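Local coordinates for protein D-galactonate dehydratase family member RspA (Pantoea ananatis, PDB 3T6C) that dehydrates D-gluconate to 2-dehydro-3-deoxy-D-gluconate with low activity in vitro, using one magnesium ion per subunit, as a member of the enolase superfamily, at residues T30-I35 / S73-Y78; L268-D273 / P293-E298; I315-C320 / G342-W347. All coordinates share one frame; numbering follows the deposited sequence.

Contact 1 of 3, residues T30-I35 / S73-Y78; sequences TNVKTI and SAIDEY
Thr34 reaches from strand 30-35 to the helical segment 73-78 and meets both Ile75 and Asp76. Its CB comes within 3.5 Å of Asp76 OD1. One atom further out, in the conformer described (one of two modelled), the hydroxyl OG1 donates a hydrogen bond of 2.8 Å to the same Asp76 OD1, arriving from above the carboxylate plane, 47° out of it. OG1 is also pressed against a hydrocarbon surface, lying 3.3 Å from Ile75 CG2. The rotation about CA-CB in this conformer explains the double role: at chi1 -55° OG1 is turned back toward the backbone N, opposite the carbonyl carbon, and faces the helix, while the methyl CG2 takes the branch next to the carbonyl carbon. Threonine suits the position, since its branched CB favours a strand while its hydroxyl can serve the aspartate.

Strand and helix run nearly antiparallel, at 155°, with axes 8.0 Å apart. Both belong to the N-terminal domain of the mandelate racemase/muconate lactonizing enzyme family, in which a three-stranded antiparallel meander is packed against helices; strand 29-37 is an outer strand of that sheet within the chain. Deeper in the interface, Val32 CG1 approaches Ile75 CG2 at 4.2 Å, the two side chains crossing at about a right angle. Branched aliphatic residues fit here because strand 44-51 and helix 108-129 close round them: Val47 touches both, Ile117 touches Val32 and Ala113 touches Ile75.

Toward solvent the carboxylate of Asp76 is tied to the strand backbone through water. One water donates to Asp76 OD2 at 2.7 Å and also to Thr34 O, while a second accepts from Thr34 N and donates weakly to Asp76 OD1 at 3.2 Å. Lys33, whose CB points away from the helix, carries its ammonium group to a salt bridge with Glu412.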
loop_
_atom_site.group_PDB
_atom_site.type_symbol
_atom_site.label_atom_id
_atom_site.label_comp_id
_atom_site.label_asym_id
_atom_site.label_seq_id
_atom_site.Cartn_x
_atom_site.Cartn_y
_atom_site.Cartn_z
ATOM N N THR A 30 38.339 1.040 -36.510
ATOM C CA THR A 30 39.564 0.330 -36.831
ATOM C C THR A 30 40.479 -0.079 -35.677
ATOM O O THR A 30 41.276 -1.025 -35.821
ATOM C CB THR A 30 40.389 1.177 -37.789
ATOM O OG1 THR A 30 40.699 2.443 -37.186
ATOM C CG2 THR A 30 39.627 1.405 -39.102
ATOM N N ASN A 31 40.350 0.620 -34.556
ATOM C CA ASN A 31 41.225 0.346 -33.404
ATOM C C ASN A 31 40.552 0.882 -32.169
ATOM O O ASN A 31 39.914 1.896 -32.263
ATOM C CB ASN A 31 42.596 1.055 -33.619
ATOM C CG ASN A 31 43.679 0.547 -32.662
ATOM O OD1 ASN A 31 44.244 -0.534 -32.874
ATOM N ND2 ASN A 31 43.996 1.328 -31.630
ATOM N N VAL A 32 40.746 0.237 -31.030
ATOM C CA VAL A 32 40.252 0.737 -29.757
ATOM C C VAL A 32 41.388 0.569 -28.801
ATOM O O VAL A 32 41.932 -0.546 -28.662
ATOM C CB VAL A 32 39.032 -0.071 -29.232
ATOM C CG1 VAL A 32 38.610 0.398 -27.783
ATOM C CG2 VAL A 32 37.889 0.030 -30.246
ATOM N N LYS A 33 41.753 1.641 -28.110
ATOM C CA LYS A 33 42.781 1.469 -27.078
ATOM C C LYS A 33 42.519 2.184 -25.765
ATOM O O LYS A 33 41.736 3.113 -25.688
ATOM C CB LYS A 33 44.127 1.867 -27.593
ATOM C CG LYS A 33 44.295 3.320 -27.726
ATOM C CD LYS A 33 45.763 3.552 -28.036
ATOM C CE LYS A 33 45.964 4.879 -28.623
ATOM N NZ LYS A 33 47.224 4.930 -29.453
ATOM N N THR A 34 43.195 1.733 -24.721
ATOM C CA THR A 34 43.042 2.327 -23.399
ATOM C C THR A 34 44.346 3.036 -23.039
ATOM O O THR A 34 45.429 2.470 -23.212
ATOM C CB THR A 34 42.817 1.267 -22.331
ATOM O OG1 THR A 34 41.696 0.430 -22.658
ATOM C CG2 THR A 34 42.585 1.922 -20.993
ATOM N N ILE A 35 44.231 4.263 -22.521
ATOM C CA ILE A 35 45.350 5.049 -22.086
ATOM C C ILE A 35 45.190 5.269 -20.577
ATOM O O ILE A 35 44.115 5.735 -20.103
ATOM C CB ILE A 35 45.374 6.400 -22.806
ATOM C CG1 ILE A 35 45.660 6.183 -24.313
ATOM C CG2 ILE A 35 46.464 7.289 -22.234
ATOM C CD1 ILE A 35 45.152 7.329 -25.202
ATOM N N SER A 73 41.655 -4.279 -18.626
ATOM C CA SER A 73 41.415 -5.596 -19.209
ATOM C C SER A 73 40.010 -5.686 -19.837
ATOM O O SER A 73 39.810 -6.176 -20.954
ATOM C CB SER A 73 41.550 -6.669 -18.121
ATOM O OG SER A 73 41.406 -7.956 -18.674
ATOM N N ALA A 74 39.011 -5.218 -19.105
ATOM C CA ALA A 74 37.616 -5.294 -19.588
ATOM C C ALA A 74 37.450 -4.590 -20.938
ATOM O O ALA A 74 36.590 -4.958 -21.775
ATOM C CB ALA A 74 36.632 -4.716 -18.508
ATOM N N ILE A 75 38.255 -3.553 -21.180
ATOM C CA ILE A 75 38.262 -2.879 -22.490
ATOM C C ILE A 75 39.164 -3.631 -23.496
ATOM O O ILE A 75 38.679 -4.120 -24.543
ATOM C CB ILE A 75 38.746 -1.437 -22.359
ATOM C CG1 ILE A 75 37.786 -0.630 -21.439
ATOM C CG2 ILE A 75 38.865 -0.810 -23.772
ATOM C CD1 ILE A 75 38.413 0.674 -20.904
ATOM N N ASP A 76 40.456 -3.741 -23.177
ATOM C CA ASP A 76 41.406 -4.256 -24.171
ATOM C C ASP A 76 41.175 -5.692 -24.591
ATOM O O ASP A 76 41.407 -6.037 -25.752
ATOM C CB ASP A 76 42.832 -4.144 -23.639
ATOM C CG ASP A 76 43.332 -2.687 -23.593
ATOM O OD1 ASP A 76 42.661 -1.773 -24.125
ATOM O OD2 ASP A 76 44.414 -2.443 -23.031
ATOM N N GLU A 77 40.780 -6.543 -23.660
ATOM C CA GLU A 77 40.631 -7.958 -23.987
ATOM C C GLU A 77 39.255 -8.296 -24.510
ATOM O O GLU A 77 39.080 -9.353 -25.133
ATOM C CB GLU A 77 40.938 -8.836 -22.751
ATOM C CG GLU A 77 42.356 -8.690 -22.175
ATOM C CD GLU A 77 43.479 -8.945 -23.170
ATOM O OE1 GLU A 77 43.267 -9.619 -24.205
ATOM O OE2 GLU A 77 44.591 -8.458 -22.908
ATOM N N TYR A 78 38.277 -7.423 -24.250
ATOM C CA TYR A 78 36.869 -7.748 -24.568
ATOM C C TYR A 78 36.171 -6.705 -25.463
ATOM O O TYR A 78 35.859 -6.989 -26.639
ATOM C CB TYR A 78 36.070 -7.995 -23.254
ATOM C CG TYR A 78 36.673 -9.126 -22.470
ATOM C CD1 TYR A 78 36.381 -10.463 -22.799
ATOM C CD2 TYR A 78 37.553 -8.885 -21.390
ATOM C CE1 TYR A 78 36.953 -11.489 -22.127
ATOM C CE2 TYR A 78 38.129 -9.932 -20.687
ATOM C CZ TYR A 78 37.802 -11.234 -21.057
ATOM O OH TYR A 78 38.369 -12.283 -20.341
HETATM O O HOH W 1 43.269 -2.281 -27.314
HETATM O O HOH W 2 45.182 -0.486 -25.545
HETATM O O HOH W 3 46.179 -0.389 -22.856
#

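Contact 2 of 3, residues L268-D273 / P293-E298; sequences LFFLED and PIAMGE. With MG (magnesium ion), chain C; GCO (D-gluconic acid), chain D.
A beta-alpha-beta unit of the enolase-type barrel brings strands 270-272 and 294-296 side by side, and it supplies two of the three protein ligands of the magnesium ion: Glu272 at the end of one strand and Glu298 just past the end of the other. Glu272 OE2 binds the metal at 2.0 Å. Its extended chain, with CG anti to the backbone N (chi1 175°), carries the carboxylate out to the ion. Glu298 OE1 coordinates at 2.2 Å. The two side chains cross at about a right angle, their carboxylate planes 62° apart, and the shared metal accounts for the 2.9 Å between Glu272 OE2 and Glu298 OE1. Glu298 OE2 lies 2.6 Å from O2 of the bound gluconate, and Asp246 completes the protein ligands.

Asp273 works in the second shell: its OD2 accepts a bond from the metal-bound water at 2.7 Å, and its OD1 takes a weak one from Gly297 N. The backbones pair in parallel, as in Leu271 N to Pro293 O at 2.8 Å. Small Ala295 lets its CB sit over the centre of the Phe270 ring, a CH-pi contact 3.6 Å from the centroid.

Arg319 donates to Glu272 OE2, while Tyr103 of the second subunit is hydrogen-bonded to Glu298 OE2. Outside the sheet, Leu271 rests on helix 253-262 and Ile294 on helix 283-289; strand 242-246 flanks one edge of the pair and strand 317-318 the other.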
loop_
_atom_site.group_PDB
_atom_site.type_symbol
_atom_site.label_atom_id
_atom_site.label_comp_id
_atom_site.label_asym_id
_atom_site.label_seq_id
_atom_site.Cartn_x
_atom_site.Cartn_y
_atom_site.Cartn_z
ATOM N N LEU A 268 20.241 23.637 3.851
ATOM C CA LEU A 268 21.290 23.189 2.950
ATOM C C LEU A 268 20.733 23.001 1.547
ATOM O O LEU A 268 19.564 22.597 1.367
ATOM C CB LEU A 268 21.881 21.853 3.423
ATOM C CG LEU A 268 23.038 22.038 4.434
ATOM C CD1 LEU A 268 22.611 22.747 5.713
ATOM C CD2 LEU A 268 23.588 20.677 4.762
ATOM N N PHE A 269 21.585 23.236 0.547
ATOM C CA PHE A 269 21.201 22.982 -0.829
ATOM C C PHE A 269 20.965 21.471 -1.000
ATOM O O PHE A 269 19.977 21.056 -1.637
ATOM C CB PHE A 269 22.290 23.522 -1.791
ATOM C CG PHE A 269 21.964 23.330 -3.234
ATOM C CD1 PHE A 269 21.161 24.243 -3.888
ATOM C CD2 PHE A 269 22.548 22.289 -3.959
ATOM C CE1 PHE A 269 20.851 24.105 -5.250
ATOM C CE2 PHE A 269 22.216 22.140 -5.339
ATOM C CZ PHE A 269 21.369 23.045 -5.953
ATOM N N PHE A 270 21.875 20.662 -0.471
ATOM C CA PHE A 270 21.560 19.251 -0.266
ATOM C C PHE A 270 22.447 18.620 0.788
ATOM O O PHE A 270 23.530 19.135 1.053
ATOM C CB PHE A 270 21.482 18.436 -1.580
ATOM C CG PHE A 270 22.791 18.259 -2.394
ATOM C CD1 PHE A 270 23.953 17.694 -1.886
ATOM C CD2 PHE A 270 22.787 18.587 -3.761
ATOM C CE1 PHE A 270 25.106 17.442 -2.692
ATOM C CE2 PHE A 270 23.933 18.356 -4.569
ATOM C CZ PHE A 270 25.089 17.792 -4.042
ATOM N N LEU A 271 21.956 17.536 1.377
ATOM C CA LEU A 271 22.735 16.584 2.212
ATOM C C LEU A 271 22.947 15.351 1.345
ATOM O O LEU A 271 21.950 14.746 0.859
ATOM C CB LEU A 271 21.950 16.226 3.472
ATOM C CG LEU A 271 22.584 15.140 4.339
ATOM C CD1 LEU A 271 23.970 15.642 4.882
ATOM C CD2 LEU A 271 21.619 14.789 5.466
ATOM N N GLU A 272 24.211 14.990 1.150
ATOM C CA GLU A 272 24.550 13.951 0.167
ATOM C C GLU A 272 24.876 12.608 0.865
ATOM O O GLU A 272 25.484 12.555 1.971
ATOM C CB GLU A 272 25.743 14.429 -0.667
ATOM C CG GLU A 272 26.322 13.441 -1.676
ATOM C CD GLU A 272 27.612 13.983 -2.232
ATOM O OE1 GLU A 272 27.847 15.227 -2.112
ATOM O OE2 GLU A 272 28.353 13.188 -2.864
ATOM N N ASP A 273 24.448 11.527 0.245
ATOM C CA ASP A 273 24.730 10.138 0.644
ATOM C C ASP A 273 24.482 9.882 2.129
ATOM O O ASP A 273 25.345 9.377 2.856
ATOM C CB ASP A 273 26.148 9.715 0.235
ATOM C CG ASP A 273 26.304 9.559 -1.310
ATOM O OD1 ASP A 273 25.348 9.849 -2.058
ATOM O OD2 ASP A 273 27.408 9.146 -1.789
ATOM N N PRO A 293 16.923 18.836 1.507
ATOM C CA PRO A 293 17.062 18.125 0.232
ATOM C C PRO A 293 18.138 17.046 0.259
ATOM O O PRO A 293 19.163 17.236 0.958
ATOM C CB PRO A 293 17.436 19.258 -0.756
ATOM C CG PRO A 293 16.941 20.545 -0.089
ATOM C CD PRO A 293 17.173 20.287 1.377
ATOM N N ILE A 294 17.919 15.957 -0.480
ATOM C CA ILE A 294 18.787 14.783 -0.406
ATOM C C ILE A 294 19.397 14.493 -1.776
ATOM O O ILE A 294 18.701 14.466 -2.772
ATOM C CB ILE A 294 17.984 13.533 0.056
ATOM C CG1 ILE A 294 17.448 13.744 1.495
ATOM C CG2 ILE A 294 18.843 12.252 0.033
ATOM C CD1 ILE A 294 18.519 13.980 2.557
ATOM N N ALA A 295 20.711 14.257 -1.799
ATOM C CA ALA A 295 21.402 13.800 -3.010
ATOM C C ALA A 295 21.930 12.396 -2.752
ATOM O O ALA A 295 22.429 12.097 -1.657
ATOM C CB ALA A 295 22.587 14.719 -3.346
ATOM N N MET A 296 21.840 11.526 -3.776
ATOM C CA MET A 296 22.380 10.174 -3.660
ATOM C C MET A 296 22.921 9.748 -4.974
ATOM O O MET A 296 22.349 10.074 -6.027
ATOM C CB MET A 296 21.245 9.149 -3.341
ATOM C CG MET A 296 20.709 9.131 -1.898
ATOM S SD MET A 296 21.809 8.283 -0.742
ATOM C CE MET A 296 21.878 6.636 -1.450
ATOM N N GLY A 297 23.906 8.854 -4.883
ATOM C CA GLY A 297 24.187 7.975 -6.007
ATOM C C GLY A 297 25.514 7.934 -6.712
ATOM O O GLY A 297 25.598 7.249 -7.732
ATOM N N GLU A 298 26.539 8.603 -6.214
ATOM C CA GLU A 298 27.859 8.472 -6.870
ATOM C C GLU A 298 28.301 7.014 -6.922
ATOM O O GLU A 298 29.071 6.643 -7.833
ATOM C CB GLU A 298 28.949 9.335 -6.171
ATOM C CG GLU A 298 29.300 8.795 -4.794
ATOM C CD GLU A 298 30.145 9.764 -3.974
ATOM O OE1 GLU A 298 29.819 10.959 -3.917
ATOM O OE2 GLU A 298 31.150 9.355 -3.378
HETATM MG MG MG C . 30.134 12.346 -2.294
HETATM C C1 GCO D . 32.402 13.333 -3.848
HETATM C C2 GCO D . 32.793 11.939 -3.527
HETATM C C3 GCO D . 34.274 11.645 -3.669
HETATM C C4 GCO D . 34.534 10.154 -3.596
HETATM C C5 GCO D . 35.651 9.781 -4.539
HETATM C C6 GCO D . 35.965 8.295 -4.550
HETATM O O1A GCO D . 33.086 14.062 -4.626
HETATM O O1B GCO D . 31.266 13.742 -3.442
HETATM O O2 GCO D . 32.154 11.547 -2.341
HETATM O O3 GCO D . 34.903 12.337 -2.656
HETATM O O4 GCO D . 34.885 9.841 -2.260
HETATM O O5 GCO D . 35.297 10.178 -5.812
HETATM O O6 GCO D . 36.984 7.918 -5.454
HETATM O O HOH W 4 26.090 7.117 -3.499
HETATM O O HOH W 5 26.727 10.844 -4.209
HETATM O O HOH W 6 29.406 10.816 -1.059
#

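Contact 3 of 3, residues I315-C320 / G342-W347; sequences IDYIRC and GVRTAW
Tyr317 and Arg344 lie side by side on one face of a parallel strand pair, pointing the same way. Arg344 NH2 donates to Tyr317 OH at 2.8 Å near the edge of the phenol ring, with ring and guanidinium planes 42° apart. A bend at chi3 (-70°) turns the guanidinium to the hydroxyl, while NE gives its hydrogen to a water that also donates to Asp316 O.

Farther along, Arg319 NH1 donates to Ala346 O at 2.9 Å, from above the carbonyl plane; bends at chi2 and chi3 fold the chain back to that carbonyl. The CB of Ala346 points at the other segment, where Tyr317 CB and the folded Arg319 CD, 3.7 Å from Ala346 CB, both come close, a place for a small side chain. Trp347 meets Cys320, with Trp347 CZ3 4.0 Å from Cys320 CB.

Behind this first shell the backbones hold the register, Ile318 N bonding to Arg344 O at 3.0 Å and Ala346 N to Ile318 O at 2.8 Å. Ile318 packs on Ile334 and Ser338 of helix 328-340, and Trp347 on Ala335. Arg319 is set in place further by a salt bridge to Glu375, and it touches the bound gluconate. Strand 317-318, helix 328-340 and strand 344-345 form a beta-alpha-beta crossover of the barrel, with the substrate-binding arginine just past the C-terminal end of its strand, where enolase-superfamily active sites lie.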
loop_
_atom_site.group_PDB
_atom_site.type_symbol
_atom_site.label_atom_id
_atom_site.label_comp_id
_atom_site.label_asym_id
_atom_site.label_seq_id
_atom_site.Cartn_x
_atom_site.Cartn_y
_atom_site.Cartn_z
ATOM N N ILE A 315 14.733 11.237 -3.379
ATOM C CA ILE A 315 15.905 12.097 -3.513
ATOM C C ILE A 315 15.513 13.297 -4.347
ATOM O O ILE A 315 14.474 13.295 -5.025
ATOM C CB ILE A 315 17.121 11.400 -4.170
ATOM C CG1 ILE A 315 16.764 10.923 -5.591
ATOM C CG2 ILE A 315 17.547 10.156 -3.348
ATOM C CD1 ILE A 315 17.974 10.252 -6.324
ATOM N N ASP A 316 16.239 14.372 -4.170
ATOM C CA ASP A 316 16.090 15.556 -5.011
ATOM C C ASP A 316 17.146 15.752 -6.068
ATOM O O ASP A 316 16.948 16.531 -7.002
ATOM C CB ASP A 316 16.041 16.756 -4.078
ATOM C CG ASP A 316 15.031 16.531 -2.981
ATOM O OD1 ASP A 316 15.435 16.334 -1.811
ATOM O OD2 ASP A 316 13.802 16.516 -3.343
ATOM N N TYR A 317 18.271 15.030 -5.911
ATOM C CA TYR A 317 19.408 15.126 -6.841
ATOM C C TYR A 317 19.981 13.768 -7.040
ATOM O O TYR A 317 20.283 13.065 -6.072
ATOM C CB TYR A 317 20.546 16.029 -6.267
ATOM C CG TYR A 317 20.093 17.473 -6.086
ATOM C CD1 TYR A 317 19.538 17.891 -4.874
ATOM C CD2 TYR A 317 20.190 18.395 -7.124
ATOM C CE1 TYR A 317 19.072 19.218 -4.708
ATOM C CE2 TYR A 317 19.729 19.732 -6.963
ATOM C CZ TYR A 317 19.206 20.108 -5.759
ATOM O OH TYR A 317 18.747 21.394 -5.580
ATOM N N ILE A 318 20.178 13.404 -8.300
ATOM C CA ILE A 318 20.823 12.130 -8.662
ATOM C C ILE A 318 22.299 12.441 -8.949
ATOM O O ILE A 318 22.656 13.377 -9.667
ATOM C CB ILE A 318 20.059 11.461 -9.845
ATOM C CG1 ILE A 318 20.690 10.099 -10.167
ATOM C CG2 ILE A 318 20.139 12.276 -11.114
ATOM C CD1 ILE A 318 20.584 9.090 -9.011
ATOM N N ARG A 319 23.146 11.682 -8.254
ATOM C CA ARG A 319 24.601 11.893 -8.163
ATOM C C ARG A 319 25.508 11.018 -9.011
ATOM O O ARG A 319 26.721 10.941 -8.735
ATOM C CB ARG A 319 25.065 11.864 -6.689
ATOM C CG ARG A 319 24.484 13.008 -5.844
ATOM C CD ARG A 319 25.390 14.257 -5.969
ATOM N NE ARG A 319 26.762 13.952 -5.523
ATOM C CZ ARG A 319 27.878 14.489 -6.051
ATOM N NH1 ARG A 319 27.850 15.288 -7.139
ATOM N NH2 ARG A 319 29.072 14.209 -5.508
ATOM N N CYS A 320 24.944 10.279 -9.954
ATOM C CA CYS A 320 25.783 9.233 -10.574
ATOM C C CYS A 320 27.117 9.738 -11.076
ATOM O O CYS A 320 27.247 10.873 -11.630
ATOM C CB CYS A 320 25.081 8.649 -11.778
ATOM S SG CYS A 320 23.502 7.838 -11.301
ATOM N N GLY A 342 10.598 15.190 -11.384
ATOM C CA GLY A 342 10.925 16.417 -10.637
ATOM C C GLY A 342 12.239 16.362 -9.886
ATOM O O GLY A 342 12.508 17.213 -8.993
ATOM N N VAL A 343 13.102 15.404 -10.253
ATOM C CA VAL A 343 14.412 15.259 -9.601
ATOM C C VAL A 343 15.489 15.906 -10.487
ATOM O O VAL A 343 15.408 15.798 -11.714
ATOM C CB VAL A 343 14.697 13.741 -9.447
ATOM C CG1 VAL A 343 16.166 13.516 -8.967
ATOM C CG2 VAL A 343 13.716 13.160 -8.412
ATOM N N ARG A 344 16.487 16.572 -9.896
ATOM C CA ARG A 344 17.491 17.226 -10.732
ATOM C C ARG A 344 18.841 16.492 -10.756
ATOM O O ARG A 344 19.086 15.593 -9.962
ATOM C CB ARG A 344 17.694 18.692 -10.266
ATOM C CG ARG A 344 16.382 19.493 -10.411
ATOM C CD ARG A 344 16.636 21.008 -10.383
ATOM N NE ARG A 344 17.026 21.445 -9.062
ATOM C CZ ARG A 344 17.345 22.707 -8.816
ATOM N NH1 ARG A 344 17.322 23.601 -9.801
ATOM N NH2 ARG A 344 17.721 23.095 -7.593
ATOM N N THR A 345 19.727 16.916 -11.652
ATOM C CA THR A 345 21.021 16.197 -11.811
ATOM C C THR A 345 22.146 16.880 -11.034
ATOM O O THR A 345 22.196 18.131 -10.943
ATOM C CB THR A 345 21.430 16.048 -13.309
ATOM O OG1 THR A 345 21.832 17.337 -13.813
ATOM C CG2 THR A 345 20.268 15.520 -14.138
ATOM N N ALA A 346 22.978 16.070 -10.359
ATOM C CA ALA A 346 24.242 16.579 -9.830
ATOM C C ALA A 346 25.255 15.465 -10.093
ATOM O O ALA A 346 25.743 14.813 -9.132
ATOM C CB ALA A 346 24.001 16.776 -8.286
ATOM N N TRP A 347 25.838 15.448 -11.284
ATOM C CA TRP A 347 26.765 14.341 -11.592
ATOM C C TRP A 347 28.009 14.442 -10.729
ATOM O O TRP A 347 28.541 15.527 -10.499
ATOM C CB TRP A 347 27.170 14.375 -13.085
ATOM C CG TRP A 347 25.991 14.432 -14.051
ATOM C CD1 TRP A 347 25.741 15.414 -14.968
ATOM C CD2 TRP A 347 24.939 13.487 -14.184
ATOM N NE1 TRP A 347 24.603 15.133 -15.681
ATOM C CE2 TRP A 347 24.075 13.969 -15.216
ATOM C CE3 TRP A 347 24.627 12.271 -13.544
ATOM C CZ2 TRP A 347 22.975 13.256 -15.668
ATOM C CZ3 TRP A 347 23.471 11.583 -13.971
ATOM C CH2 TRP A 347 22.676 12.083 -15.022
HETATM O O HOH W 7 16.222 19.493 -6.891
#

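How the contacts relate
Contact 1 is a surface contact of the N-terminal domain, whereas contacts 2 and 3 are buried in the barrel domain; nearest atoms of contact 1 lie about 17 Å from contact 2 and about 18 Å from contact 3. Contacts 2 and 3 have centres 8 Å apart and share one sheet, in which strands 294-296 and 317-318 are neighbours, probably joined by a hydrogen bond between Ile294 O and Asp316 N. The chemistry follows the location: in contact 1 a strand packed on a helix through aliphatic side chains, one direct side-chain hydrogen bond and waters, parallel backbone ladders in the other two. Contact 2 carries the metal's carboxylates, contact 3 the arginine beside them.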